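Local coordinates for CrtC domain-containing protein (Fusarium vanettenii 77-13-4, PDB 7A0Q) that probably adds water to the isoflavonoid phytoalexin kievitone, acting as a kievitone hydratase of the lyase class, at residues 60-64 with 221-225; 93-98 with 302-306; 145-149 with 185-189; 247-251 with 261-265; 278-284 with 341-346. One frame throughout, in Å; residues are numbered along the deposited sequence.

Contact 1 (60-64 with 221-225); sequences WSSSY and WFQLH
The carboxamide of Gln223 reaches across to Ser62 and Tyr64 and is gripped at both ends. Its NE2 donates to Ser62 OG at 3.1 Å, within the amide plane and nearly straight (168°). On the other branch, Tyr64 OH donates to Gln223 OE1 at 2.7 Å, coming from above the carbonyl plane, while His225 NE2 reaches the same oxygen at 2.8 Å within that plane, on a lone pair. Three bonds thus fix the amide's flip. The bend at chi2 (-149°) of Gln223 brings the group between its partners. This is the buried seam between two lipocalin-type beta units: strand 58-66 belongs to the N-terminal half and strand 218-225 to the C-terminal barrel, and the two lie too far apart to pair as backbone. Along the strands, the edge of the Trp221 six-membered ring points at the face of that of Trp60, a T-shaped pair with planes at 89°; the closest carbons are Trp221 CZ3 and Trp60 CH2, 3.8 Å apart. Gln223 NE2 also lies 3.3 Å from Trp60 CH2, at the edge of that indole. His202 of strand 202-210 stacks on Tyr64 and meets His225 edge-to-face, while His225 ND1 is hydrogen-bonded to Lys232.

Contact 2 (93-98 with 302-306); sequences LNLETN and YTEDQ
Tyr302 reaches from 302-306 into the turn at Leu95, where its OH donates to Leu95 O at 2.6 Å, in the carbonyl plane and on a lone pair of that oxygen. With its CG trans to the backbone N (chi1 -166°), the tyrosine ring extends toward 93-98, and Leu95 CD2 sits over one face, 4.3 Å from the ring centroid, in a CH-pi contact. Leu93 adds both of its methyls to the tight side: CD1 packs on Thr303 CG2 at 3.9 Å, and CD2 comes within 3.3 Å of Gln306 OE1. That oxygen accepts from the backbone N of Phe321, and Gln306 NE2 bends back to Thr303 O, so the amide is tied at both ends. The turn itself is set by Asn94, whose OD1 accepts from Glu96 N (an Asx turn) and from Thr97 N (an Asx motif); this shapes the chain that presents Leu95 O.

The side carrying Asn98 is looser. Its amide stands almost perpendicular to the Tyr302 ring, with OD1 3.4 Å from CE2, and lies alongside Thr303. Beyond it a water donates to Asp305 O at 2.8 Å but only weakly to Asn98 O, so solvent spans the two backbones there.

The end of strand 86-94 and the turn after it thus meet an irregular part of strand 295-308 of the C-terminal barrel. Phe321 of strand 317-328 touches Leu93 and Leu95 and meets Tyr302 edge-to-face, Phe26 and Phe28 of the N-terminal loop pack on Leu95, and Leu93 and Leu95 bond through their backbones to strand 72-81.

Contact 3 (145-149 with 185-189); sequences VTFDI and GSLTV
Two neighbouring antiparallel strands of the N-terminal CrtC lipocalin domain, 145-152 and 171-189, meet here, with Phe147 facing Leu187 and Asp148 facing Ser186. The latter is the hydrogen-bonded pair: Asp148 N donates to Ser186 O at 2.9 Å, and Ser186 N returns to Asp148 O at 3.0 Å. One step along, Thr188 N gives a nearly straight bond to Thr146 O (2.9 Å, 175°), but the return bond is replaced by a water that accepts from Thr146 N at 3.0 Å and donates to Thr188 O at 2.8 Å.

In the non-hydrogen-bonded pair, Phe147 CB rests on Leu187 CB at 3.7 Å. Both side chains have CG placed between the backbone N and the carbonyl carbon (chi1 56° and 73°), and beyond CB they lead away from the facing strand, Phe147 to Val75 and Leu187 to Tyr73 of strand 72-81. The other face carries Thr146, Asp148, Ser186 and Thr188. There the two threonines lie side by side, CG2 of Thr146 4.0 Å from OG1 of Thr188; Thr146 OG1 is hydrogen-bonded to His142 O, and Asp148 OD1 forms a salt bridge with Arg137. Gly185 CA lies 3.3 Å from Asp148 O, where a side chain would run into that oxygen.

One face is therefore apolar and turned to the domain interior, the other polar and partly exposed, and where the strands begin to separate a water takes over the backbone pairing.

Contact 4 (247-251 with 261-265); sequences TRFAT and VLPLE
Arg248 and Leu264 lock one end of this strand pair twice over. Leu264 N donates to Arg248 O at 3.0 Å, and in place of a return bond from the arginine backbone, the guanidinium itself curls round: NH1 donates to Leu264 O at 2.9 Å, lying above that carbonyl's plane but with the oxygen in the plane of the guanidinium. The chain gets there by tucking CG between its own backbone N and carbonyl carbon (chi1 43°) and then running extended to NE, so that CB, CG and CD all pass close to Leu264 O. The carboxylate of Glu265 is nearby, its OE2 5.5 Å from NH1, without touching.

Further along, Ala250 and Leu262 form the hydrogen-bonded pair. Ala250 N to Leu262 O measures 2.8 Å and Leu262 N to Ala250 O 2.9 Å, both nearly along the C=O axis. Phe249 and Pro263 face each other as a non-hydrogen-bonded pair. On their face, Phe249 CD2 lies 4.0 Å from Val261 CG1, the two side chains pointing the same way. Leu264 lays its CD2 against the facing backbone, 3.6 Å from Phe249 C and 4.2 Å from Ala250 CB.

A second shell packs round these groups. Phe166 meets the Phe249 ring edge-to-face, Trp236 of strand 232-240 touches Phe249, and Ile291 of strand 282-291 packs on Ala250, Leu262 and Leu264. Segments 247-251 and 261-265 run at 132°, well short of antiparallel, and their parent strands 245-253 and 259-275 form a beta hairpin of the eight-stranded antiparallel barrel, a lipocalin-like up-and-down fold.

Contact 5 (278-284 with 341-346); sequences TGRVTYP and IVYSTW. With NAG (2-acetamido-2-deoxy-beta-D-glucopyranose), chain C.
Tyr343 OH is held from the sugar side and brushed from the protein side: it shares a 2.7 Å hydrogen bond with O6 of an N-acetylglucosamine in a glycan attached to the protein, while Val281 CG2 comes within 3.5 Å of it. Both segments belong to the C-terminal lipocalin-like barrel, where the start of strand 282-291 and the turn before it approach the end of strand 331-343. The sugar O6 lies at the edge of the Tyr343 ring, in its plane, and Thr220 OG1 bonds the same sugar.

Farther out, the Arg280 side chain crosses Trp346, its guanidinium plane 21° from the indole. Its CB is over the middle of the five-membered ring, 3.5 Å from the centroid in a CH-pi contact; CG follows over the six-membered ring, and the bend at chi2 (-79°) takes the chain past its rim, NE 3.7 Å from Trp346 CE3. Thr278 flanks the far end of the indole, its OG1 3.7 Å from CZ2. That hydroxyl also accepts from Arg280 N in an ST turn and is bonded to Ser276, steadying the turn. At the buried end, Ile341 CG2 meets the Tyr283 ring at its edge, 3.8 Å from CD1, and Ile341 CD1 packs against Pro284. The hydroxyl of Tyr283, also bonded to Glu307, receives a 3.0 Å bond from a water that accepts from Trp346 NE1, likewise at 3.0 Å.

Contact 1 lies about 4 Å from the centre of the chain, and the other four sit 17 to 18 Å from it. Contacts 1 and 2 both join the N-terminal lipocalin half to the C-terminal barrel, their centres 15 Å apart. Contact 3 stays within the first half, contacts 4 and 5 within the barrel; the centres of 3 and 4 are 35 Å apart, on opposite sides of the chain's centre. Contact 3 touches contact 1 where Ile149 CG2 packs on Ser63 OG at 3.7 Å. An imidazole, probably from the crystallisation liquor, lies about 3 Å from the Trp221 side chain and may mark a pocket at contact 1, whereas the sugar at contact 5 belongs to a glycan.

Contact 1 (60-64 with 221-225)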
# COMPACT_ATOMS: atom_id res chain seq x y z
N TRP A 60 5.91 -1.17 3.77
CA TRP A 60 4.46 -1.34 3.76
C TRP A 60 4.06 -2.52 2.88
O TRP A 60 4.64 -2.71 1.81
CB TRP A 60 3.82 -0.04 3.26
CG TRP A 60 2.35 0.12 3.28
CD1 TRP A 60 1.62 0.87 4.17
CD2 TRP A 60 1.41 -0.37 2.31
NE1 TRP A 60 0.30 0.85 3.83
CE2 TRP A 60 0.13 0.10 2.69
CE3 TRP A 60 1.52 -1.16 1.16
CZ2 TRP A 60 -1.03 -0.21 1.98
CZ3 TRP A 60 0.37 -1.45 0.44
CH2 TRP A 60 -0.89 -0.98 0.85
N SER A 61 3.09 -3.31 3.34
CA SER A 61 2.61 -4.42 2.52
C SER A 61 1.11 -4.58 2.69
O SER A 61 0.57 -4.44 3.79
CB SER A 61 3.32 -5.75 2.84
OG SER A 61 3.10 -6.21 4.17
N SER A 62 0.44 -4.87 1.57
CA SER A 62 -0.96 -5.30 1.58
C SER A 62 -1.07 -6.63 0.86
O SER A 62 -0.78 -6.72 -0.34
CB SER A 62 -1.86 -4.22 0.97
OG SER A 62 -1.60 -4.04 -0.42
N SER A 63 -1.43 -7.68 1.59
CA SER A 63 -1.52 -9.02 1.03
C SER A 63 -2.98 -9.36 0.76
O SER A 63 -3.82 -9.25 1.66
CB SER A 63 -0.91 -10.06 1.98
OG SER A 63 0.47 -9.81 2.18
N TYR A 64 -3.26 -9.74 -0.48
CA TYR A 64 -4.57 -10.19 -0.92
C TYR A 64 -4.52 -11.72 -0.92
O TYR A 64 -3.86 -12.31 -1.79
CB TYR A 64 -4.88 -9.64 -2.30
CG TYR A 64 -4.80 -8.12 -2.40
CD1 TYR A 64 -3.58 -7.48 -2.66
CD2 TYR A 64 -5.94 -7.34 -2.24
CE1 TYR A 64 -3.52 -6.09 -2.75
CE2 TYR A 64 -5.89 -5.97 -2.34
CZ TYR A 64 -4.68 -5.35 -2.59
OH TYR A 64 -4.67 -3.98 -2.68
N TRP A 221 -4.28 7.99 -1.38
CA TRP A 221 -3.50 7.16 -2.29
C TRP A 221 -4.35 5.96 -2.70
O TRP A 221 -4.96 5.30 -1.84
CB TRP A 221 -2.20 6.68 -1.63
CG TRP A 221 -1.34 5.76 -2.46
CD1 TRP A 221 -0.65 6.09 -3.60
CD2 TRP A 221 -1.05 4.38 -2.20
NE1 TRP A 221 0.05 4.99 -4.07
CE2 TRP A 221 -0.18 3.93 -3.23
CE3 TRP A 221 -1.43 3.48 -1.21
CZ2 TRP A 221 0.31 2.62 -3.29
CZ3 TRP A 221 -0.95 2.16 -1.26
CH2 TRP A 221 -0.09 1.75 -2.30
N PHE A 222 -4.36 5.66 -3.99
CA PHE A 222 -5.02 4.48 -4.52
C PHE A 222 -4.01 3.50 -5.08
O PHE A 222 -3.08 3.88 -5.81
CB PHE A 222 -6.00 4.84 -5.63
CG PHE A 222 -7.21 5.58 -5.17
CD1 PHE A 222 -8.32 4.89 -4.68
CD2 PHE A 222 -7.26 6.97 -5.23
CE1 PHE A 222 -9.45 5.57 -4.25
CE2 PHE A 222 -8.39 7.66 -4.81
CZ PHE A 222 -9.48 6.97 -4.32
N GLN A 223 -4.23 2.22 -4.78
CA GLN A 223 -3.47 1.10 -5.31
C GLN A 223 -4.47 0.21 -6.04
O GLN A 223 -5.33 -0.40 -5.39
CB GLN A 223 -2.79 0.34 -4.17
CG GLN A 223 -2.07 -0.91 -4.62
CD GLN A 223 -2.05 -2.00 -3.56
OE1 GLN A 223 -2.37 -3.15 -3.86
NE2 GLN A 223 -1.65 -1.66 -2.33
N LEU A 224 -4.40 0.15 -7.37
CA LEU A 224 -5.45 -0.51 -8.15
C LEU A 224 -4.93 -1.67 -8.99
O LEU A 224 -3.87 -1.58 -9.62
CB LEU A 224 -6.17 0.50 -9.06
CG LEU A 224 -6.68 1.77 -8.38
CD1 LEU A 224 -7.32 2.70 -9.41
CD2 LEU A 224 -7.64 1.45 -7.21
N HIS A 225 -5.72 -2.74 -9.02
CA HIS A 225 -5.48 -3.91 -9.86
C HIS A 225 -6.66 -4.12 -10.80
O HIS A 225 -7.82 -3.97 -10.38
CB HIS A 225 -5.30 -5.18 -9.01
CG HIS A 225 -4.22 -5.05 -7.98
ND1 HIS A 225 -2.96 -5.57 -8.15
CD2 HIS A 225 -4.21 -4.41 -6.78
CE1 HIS A 225 -2.21 -5.28 -7.10
NE2 HIS A 225 -2.95 -4.57 -6.26

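Contact 2 (93-98 with 302-306)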
# COMPACT_ATOMS: atom_id res chain seq x y z
N LEU A 93 -8.70 -8.13 7.36
CA LEU A 93 -10.08 -7.99 6.93
C LEU A 93 -10.53 -9.32 6.34
O LEU A 93 -9.90 -9.82 5.41
CB LEU A 93 -10.24 -6.87 5.89
CG LEU A 93 -11.64 -6.67 5.30
CD1 LEU A 93 -12.61 -6.17 6.37
CD2 LEU A 93 -11.62 -5.75 4.09
N ASN A 94 -11.60 -9.88 6.91
CA ASN A 94 -12.23 -11.08 6.37
C ASN A 94 -13.22 -10.66 5.28
O ASN A 94 -14.19 -9.96 5.57
CB ASN A 94 -12.93 -11.85 7.49
CG ASN A 94 -13.56 -13.16 7.01
OD1 ASN A 94 -14.18 -13.21 5.94
ND2 ASN A 94 -13.43 -14.21 7.81
N LEU A 95 -12.98 -11.10 4.04
CA LEU A 95 -13.80 -10.62 2.94
C LEU A 95 -15.18 -11.27 2.91
O LEU A 95 -16.07 -10.75 2.23
CB LEU A 95 -13.09 -10.85 1.61
CG LEU A 95 -11.78 -10.06 1.43
CD1 LEU A 95 -11.27 -10.20 -0.00
CD2 LEU A 95 -11.98 -8.60 1.80
N GLU A 96 -15.36 -12.38 3.62
CA GLU A 96 -16.69 -13.00 3.68
C GLU A 96 -17.58 -12.31 4.70
O GLU A 96 -18.76 -12.06 4.43
CB GLU A 96 -16.56 -14.49 4.02
CG GLU A 96 -17.90 -15.22 4.09
CD GLU A 96 -17.87 -16.43 5.01
OE1 GLU A 96 -18.96 -16.87 5.44
OE2 GLU A 96 -16.77 -16.93 5.31
N THR A 97 -17.05 -12.01 5.88
CA THR A 97 -17.85 -11.55 7.01
C THR A 97 -17.67 -10.08 7.34
O THR A 97 -18.44 -9.55 8.16
CB THR A 97 -17.50 -12.36 8.26
OG1 THR A 97 -16.16 -12.03 8.67
CG2 THR A 97 -17.58 -13.85 7.97
N ASN A 98 -16.69 -9.41 6.73
CA ASN A 98 -16.26 -8.04 7.03
C ASN A 98 -15.60 -7.90 8.39
O ASN A 98 -15.34 -6.77 8.82
CB ASN A 98 -17.41 -7.02 6.94
CG ASN A 98 -17.94 -6.86 5.53
OD1 ASN A 98 -17.25 -7.16 4.55
ND2 ASN A 98 -19.17 -6.39 5.41
N TYR A 302 -14.98 -1.42 0.63
CA TYR A 302 -15.64 -2.72 0.78
C TYR A 302 -16.52 -2.76 2.03
O TYR A 302 -17.60 -3.38 2.02
CB TYR A 302 -14.58 -3.81 0.84
CG TYR A 302 -15.08 -5.23 0.67
CD1 TYR A 302 -15.37 -5.74 -0.59
CD2 TYR A 302 -15.21 -6.07 1.77
CE1 TYR A 302 -15.80 -7.05 -0.75
CE2 TYR A 302 -15.64 -7.38 1.62
CZ TYR A 302 -15.93 -7.85 0.35
OH TYR A 302 -16.35 -9.16 0.20
N THR A 303 -16.07 -2.14 3.11
CA THR A 303 -16.82 -2.06 4.35
C THR A 303 -16.41 -0.77 5.07
O THR A 303 -15.35 -0.20 4.79
CB THR A 303 -16.60 -3.29 5.23
OG1 THR A 303 -17.59 -3.33 6.26
CG2 THR A 303 -15.21 -3.27 5.88
N GLU A 304 -17.28 -0.31 5.98
CA GLU A 304 -17.14 1.04 6.52
C GLU A 304 -15.88 1.20 7.36
O GLU A 304 -15.06 2.09 7.11
CB GLU A 304 -18.38 1.41 7.34
CG GLU A 304 -19.66 1.60 6.54
CD GLU A 304 -20.31 0.28 6.14
OE1 GLU A 304 -19.86 -0.78 6.62
OE2 GLU A 304 -21.27 0.31 5.34
N ASP A 305 -15.72 0.36 8.39
CA ASP A 305 -14.62 0.49 9.34
C ASP A 305 -13.40 -0.25 8.80
O ASP A 305 -13.34 -1.48 8.83
CB ASP A 305 -15.04 -0.04 10.71
CG ASP A 305 -13.91 0.04 11.74
OD1 ASP A 305 -12.87 0.68 11.47
OD2 ASP A 305 -14.08 -0.55 12.83
N GLN A 306 -12.43 0.51 8.30
CA GLN A 306 -11.10 -0.01 7.95
C GLN A 306 -10.03 0.99 8.35
O GLN A 306 -9.11 1.31 7.59
CB GLN A 306 -11.01 -0.34 6.45
CG GLN A 306 -12.10 -1.27 5.94
CD GLN A 306 -11.85 -1.72 4.52
OE1 GLN A 306 -10.96 -2.52 4.25
NE2 GLN A 306 -12.64 -1.19 3.58
O HOH W 1 -15.17 -3.48 9.61

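Contact 3 (145-149 with 185-189)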
# COMPACT_ATOMS: atom_id res chain seq x y z
N VAL A 145 -4.50 -9.84 15.88
CA VAL A 145 -3.80 -9.56 14.62
C VAL A 145 -2.48 -10.33 14.62
O VAL A 145 -1.44 -9.81 15.03
CB VAL A 145 -3.56 -8.05 14.41
CG1 VAL A 145 -2.87 -7.81 13.06
CG2 VAL A 145 -4.85 -7.28 14.46
N THR A 146 -2.53 -11.58 14.18
CA THR A 146 -1.36 -12.45 14.20
C THR A 146 -1.21 -13.09 12.83
O THR A 146 -2.16 -13.68 12.31
CB THR A 146 -1.49 -13.53 15.30
OG1 THR A 146 -1.39 -12.91 16.58
CG2 THR A 146 -0.38 -14.56 15.16
N PHE A 147 -0.04 -12.94 12.23
CA PHE A 147 0.20 -13.51 10.91
C PHE A 147 1.70 -13.56 10.68
O PHE A 147 2.49 -12.96 11.41
CB PHE A 147 -0.51 -12.71 9.80
CG PHE A 147 -0.16 -11.23 9.77
CD1 PHE A 147 1.03 -10.79 9.19
CD2 PHE A 147 -1.05 -10.29 10.28
CE1 PHE A 147 1.34 -9.43 9.16
CE2 PHE A 147 -0.75 -8.91 10.24
CZ PHE A 147 0.45 -8.50 9.67
N ASP A 148 2.10 -14.31 9.66
CA ASP A 148 3.51 -14.47 9.33
C ASP A 148 3.56 -14.74 7.83
O ASP A 148 3.37 -15.88 7.39
CB ASP A 148 4.14 -15.59 10.15
CG ASP A 148 5.65 -15.67 9.99
OD1 ASP A 148 6.22 -14.95 9.15
OD2 ASP A 148 6.27 -16.49 10.71
N ILE A 149 3.77 -13.68 7.05
CA ILE A 149 3.57 -13.69 5.61
C ILE A 149 4.92 -13.43 4.95
O ILE A 149 5.58 -12.44 5.26
CB ILE A 149 2.55 -12.62 5.18
CG1 ILE A 149 1.22 -12.85 5.90
CG2 ILE A 149 2.39 -12.64 3.69
CD1 ILE A 149 0.18 -11.74 5.67
N GLY A 185 2.82 -18.40 3.63
CA GLY A 185 2.82 -18.22 5.07
C GLY A 185 1.45 -18.49 5.67
O GLY A 185 0.68 -19.32 5.17
N SER A 186 1.14 -17.76 6.74
CA SER A 186 -0.09 -18.03 7.46
C SER A 186 -0.64 -16.77 8.10
O SER A 186 0.06 -15.77 8.28
CB SER A 186 0.14 -19.09 8.55
OG SER A 186 0.92 -18.56 9.61
N LEU A 187 -1.93 -16.83 8.43
CA LEU A 187 -2.54 -15.87 9.34
C LEU A 187 -3.40 -16.65 10.31
O LEU A 187 -3.98 -17.68 9.95
CB LEU A 187 -3.37 -14.81 8.60
CG LEU A 187 -4.73 -15.16 7.98
CD1 LEU A 187 -5.58 -13.92 7.82
CD2 LEU A 187 -4.53 -15.84 6.63
N THR A 188 -3.44 -16.19 11.55
CA THR A 188 -4.15 -16.90 12.60
C THR A 188 -5.45 -16.16 12.89
O THR A 188 -5.42 -14.97 13.23
CB THR A 188 -3.29 -17.02 13.86
OG1 THR A 188 -2.12 -17.77 13.56
CG2 THR A 188 -4.07 -17.73 14.96
N VAL A 189 -6.58 -16.84 12.73
CA VAL A 189 -7.89 -16.24 12.94
C VAL A 189 -8.67 -17.12 13.90
O VAL A 189 -8.90 -18.31 13.61
CB VAL A 189 -8.66 -16.05 11.62
CG1 VAL A 189 -8.05 -14.91 10.81
CG2 VAL A 189 -8.66 -17.32 10.80
O HOH W 2 -4.87 -12.32 12.54

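Contact 4 (247-251 with 261-265)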
# COMPACT_ATOMS: atom_id res chain seq x y z
N THR A 247 -1.57 18.33 -6.52
CA THR A 247 -1.01 17.09 -7.05
C THR A 247 -2.13 16.07 -7.22
O THR A 247 -2.90 15.81 -6.29
CB THR A 247 0.09 16.57 -6.13
OG1 THR A 247 1.18 17.50 -6.14
CG2 THR A 247 0.59 15.19 -6.60
N ARG A 248 -2.27 15.55 -8.44
CA ARG A 248 -3.35 14.61 -8.72
C ARG A 248 -2.92 13.80 -9.94
O ARG A 248 -3.06 14.25 -11.08
CB ARG A 248 -4.68 15.35 -8.95
CG ARG A 248 -4.57 16.61 -9.82
CD ARG A 248 -5.91 17.33 -9.95
NE ARG A 248 -5.81 18.50 -10.83
CZ ARG A 248 -5.92 18.45 -12.15
NH1 ARG A 248 -6.13 17.30 -12.78
NH2 ARG A 248 -5.82 19.57 -12.86
N PHE A 249 -2.35 12.62 -9.69
CA PHE A 249 -1.74 11.91 -10.81
C PHE A 249 -1.65 10.42 -10.49
O PHE A 249 -1.70 10.00 -9.34
CB PHE A 249 -0.35 12.48 -11.16
CG PHE A 249 0.78 11.95 -10.31
CD1 PHE A 249 0.84 12.24 -8.95
CD2 PHE A 249 1.78 11.17 -10.87
CE1 PHE A 249 1.91 11.76 -8.16
CE2 PHE A 249 2.83 10.69 -10.10
CZ PHE A 249 2.89 10.97 -8.75
N ALA A 250 -1.55 9.63 -11.56
CA ALA A 250 -1.36 8.20 -11.47
C ALA A 250 -0.06 7.82 -12.16
O ALA A 250 0.25 8.35 -13.23
CB ALA A 250 -2.54 7.44 -12.10
N THR A 251 0.68 6.90 -11.54
CA THR A 251 1.71 6.13 -12.22
C THR A 251 1.12 4.76 -12.51
O THR A 251 0.63 4.08 -11.61
CB THR A 251 2.98 5.98 -11.38
OG1 THR A 251 3.46 7.28 -10.97
CG2 THR A 251 4.06 5.28 -12.21
N VAL A 261 2.55 8.18 -16.77
CA VAL A 261 2.48 9.19 -15.72
C VAL A 261 1.42 10.20 -16.15
O VAL A 261 1.65 11.02 -17.05
CB VAL A 261 3.84 9.84 -15.48
CG1 VAL A 261 3.76 10.81 -14.30
CG2 VAL A 261 4.90 8.74 -15.24
N LEU A 262 0.23 10.12 -15.54
CA LEU A 262 -0.96 10.76 -16.10
C LEU A 262 -1.67 11.60 -15.05
O LEU A 262 -1.85 11.16 -13.92
CB LEU A 262 -1.94 9.71 -16.65
CG LEU A 262 -1.35 8.64 -17.58
CD1 LEU A 262 -2.40 7.60 -17.93
CD2 LEU A 262 -0.79 9.29 -18.84
N PRO A 263 -2.08 12.82 -15.40
CA PRO A 263 -2.94 13.59 -14.50
C PRO A 263 -4.28 12.90 -14.31
O PRO A 263 -4.75 12.15 -15.17
CB PRO A 263 -3.12 14.93 -15.22
CG PRO A 263 -2.05 14.98 -16.27
CD PRO A 263 -1.79 13.54 -16.65
N LEU A 264 -4.93 13.20 -13.18
CA LEU A 264 -6.27 12.67 -12.93
C LEU A 264 -7.14 13.73 -12.25
O LEU A 264 -6.64 14.69 -11.66
CB LEU A 264 -6.24 11.38 -12.10
CG LEU A 264 -5.71 11.43 -10.66
CD1 LEU A 264 -6.75 11.93 -9.65
CD2 LEU A 264 -5.19 10.06 -10.24
N GLU A 265 -8.45 13.52 -12.34
CA GLU A 265 -9.43 14.29 -11.58
C GLU A 265 -9.99 13.41 -10.48
O GLU A 265 -10.37 12.26 -10.74
CB GLU A 265 -10.55 14.80 -12.50
CG GLU A 265 -10.06 15.72 -13.60
CD GLU A 265 -11.18 16.15 -14.53
OE1 GLU A 265 -12.36 15.87 -14.22
OE2 GLU A 265 -10.87 16.77 -15.57

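Contact 5 (278-284 with 341-346)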
# COMPACT_ATOMS: atom_id res chain seq x y z
N THR A 278 -11.02 8.68 16.23
CA THR A 278 -10.36 9.80 16.90
C THR A 278 -11.29 10.99 17.08
O THR A 278 -10.95 11.90 17.84
CB THR A 278 -9.13 10.26 16.13
OG1 THR A 278 -9.56 10.86 14.90
CG2 THR A 278 -8.18 9.09 15.83
N GLY A 279 -12.43 11.00 16.40
CA GLY A 279 -13.32 12.13 16.39
C GLY A 279 -12.87 13.29 15.52
O GLY A 279 -13.55 14.32 15.51
N ARG A 280 -11.78 13.14 14.78
CA ARG A 280 -11.14 14.28 14.14
C ARG A 280 -11.51 14.46 12.67
O ARG A 280 -11.29 15.55 12.13
CB ARG A 280 -9.62 14.18 14.25
CG ARG A 280 -9.12 14.06 15.66
CD ARG A 280 -9.11 15.41 16.36
NE ARG A 280 -8.21 15.39 17.51
CZ ARG A 280 -7.90 16.46 18.23
NH1 ARG A 280 -8.42 17.64 17.92
NH2 ARG A 280 -7.08 16.35 19.26
N VAL A 281 -12.05 13.44 12.01
CA VAL A 281 -12.24 13.51 10.57
C VAL A 281 -13.31 12.51 10.16
O VAL A 281 -13.50 11.48 10.80
CB VAL A 281 -10.90 13.26 9.83
CG1 VAL A 281 -10.43 11.83 10.03
CG2 VAL A 281 -11.03 13.60 8.35
N THR A 282 -14.03 12.84 9.08
CA THR A 282 -15.02 11.98 8.45
C THR A 282 -14.47 11.50 7.12
O THR A 282 -14.19 12.31 6.23
CB THR A 282 -16.33 12.74 8.21
OG1 THR A 282 -16.73 13.38 9.43
CG2 THR A 282 -17.42 11.80 7.74
N TYR A 283 -14.32 10.18 6.97
CA TYR A 283 -13.79 9.67 5.71
C TYR A 283 -14.92 9.45 4.70
O TYR A 283 -15.96 8.90 5.05
CB TYR A 283 -13.07 8.34 5.93
CG TYR A 283 -11.95 8.37 6.93
CD1 TYR A 283 -10.76 9.06 6.67
CD2 TYR A 283 -12.06 7.71 8.15
CE1 TYR A 283 -9.73 9.08 7.59
CE2 TYR A 283 -11.03 7.73 9.07
CZ TYR A 283 -9.87 8.41 8.79
OH TYR A 283 -8.86 8.42 9.71
N PRO A 284 -14.72 9.84 3.44
CA PRO A 284 -15.62 9.38 2.39
C PRO A 284 -15.38 7.90 2.10
O PRO A 284 -14.31 7.36 2.37
CB PRO A 284 -15.22 10.24 1.19
CG PRO A 284 -13.75 10.50 1.41
CD PRO A 284 -13.56 10.58 2.91
N ILE A 341 -6.12 6.83 3.22
CA ILE A 341 -6.45 8.21 3.55
C ILE A 341 -5.68 8.57 4.80
O ILE A 341 -5.88 7.96 5.86
CB ILE A 341 -7.96 8.43 3.77
CG1 ILE A 341 -8.76 7.86 2.61
CG2 ILE A 341 -8.24 9.91 3.92
CD1 ILE A 341 -10.27 7.96 2.80
N VAL A 342 -4.79 9.55 4.68
CA VAL A 342 -3.88 9.92 5.76
C VAL A 342 -3.93 11.42 5.97
O VAL A 342 -3.93 12.19 5.00
CB VAL A 342 -2.42 9.48 5.46
CG1 VAL A 342 -1.44 10.15 6.43
CG2 VAL A 342 -2.30 7.96 5.52
N TYR A 343 -3.99 11.83 7.23
CA TYR A 343 -3.74 13.19 7.67
C TYR A 343 -2.43 13.19 8.45
O TYR A 343 -2.30 12.47 9.45
CB TYR A 343 -4.89 13.71 8.54
CG TYR A 343 -6.14 13.98 7.74
CD1 TYR A 343 -6.95 12.94 7.28
CD2 TYR A 343 -6.49 15.28 7.41
CE1 TYR A 343 -8.08 13.20 6.52
CE2 TYR A 343 -7.61 15.54 6.64
CZ TYR A 343 -8.41 14.51 6.21
OH TYR A 343 -9.52 14.80 5.46
N SER A 344 -1.46 13.97 7.99
CA SER A 344 -0.26 14.15 8.80
C SER A 344 -0.48 15.17 9.90
O SER A 344 0.29 15.21 10.86
CB SER A 344 0.93 14.57 7.93
OG SER A 344 0.75 15.88 7.41
N THR A 345 -1.53 15.98 9.77
CA THR A 345 -2.01 16.85 10.82
C THR A 345 -3.51 17.01 10.63
O THR A 345 -4.02 16.99 9.50
CB THR A 345 -1.33 18.23 10.80
OG1 THR A 345 -1.93 19.07 11.79
CG2 THR A 345 -1.49 18.90 9.43
N TRP A 346 -4.22 17.19 11.73
CA TRP A 346 -5.64 17.47 11.66
C TRP A 346 -5.93 18.97 11.55
O TRP A 346 -7.10 19.35 11.42
CB TRP A 346 -6.34 16.85 12.88
CG TRP A 346 -6.46 15.34 12.76
CD1 TRP A 346 -6.91 14.63 11.67
CD2 TRP A 346 -6.13 14.36 13.76
NE1 TRP A 346 -6.88 13.28 11.93
CE2 TRP A 346 -6.40 13.09 13.21
CE3 TRP A 346 -5.63 14.44 15.06
CZ2 TRP A 346 -6.19 11.91 13.92
CZ3 TRP A 346 -5.41 13.26 15.76
CH2 TRP A 346 -5.70 12.01 15.19
C1 NAG C . -7.42 16.69 2.54
C2 NAG C . -8.32 16.07 1.48
C3 NAG C . -9.40 17.06 1.06
C4 NAG C . -10.14 17.64 2.26
C5 NAG C . -9.18 18.13 3.33
C6 NAG C . -9.88 18.45 4.63
C7 NAG C . -7.46 14.40 -0.12
C8 NAG C . -6.68 14.20 -1.37
N2 NAG C . -7.55 15.66 0.31
O3 NAG C . -10.32 16.39 0.20
O4 NAG C . -10.88 18.78 1.83
O5 NAG C . -8.21 17.11 3.65
O6 NAG C . -10.57 17.31 5.12
O7 NAG C . -7.96 13.47 0.50
O HOH W 3 -7.10 10.78 10.37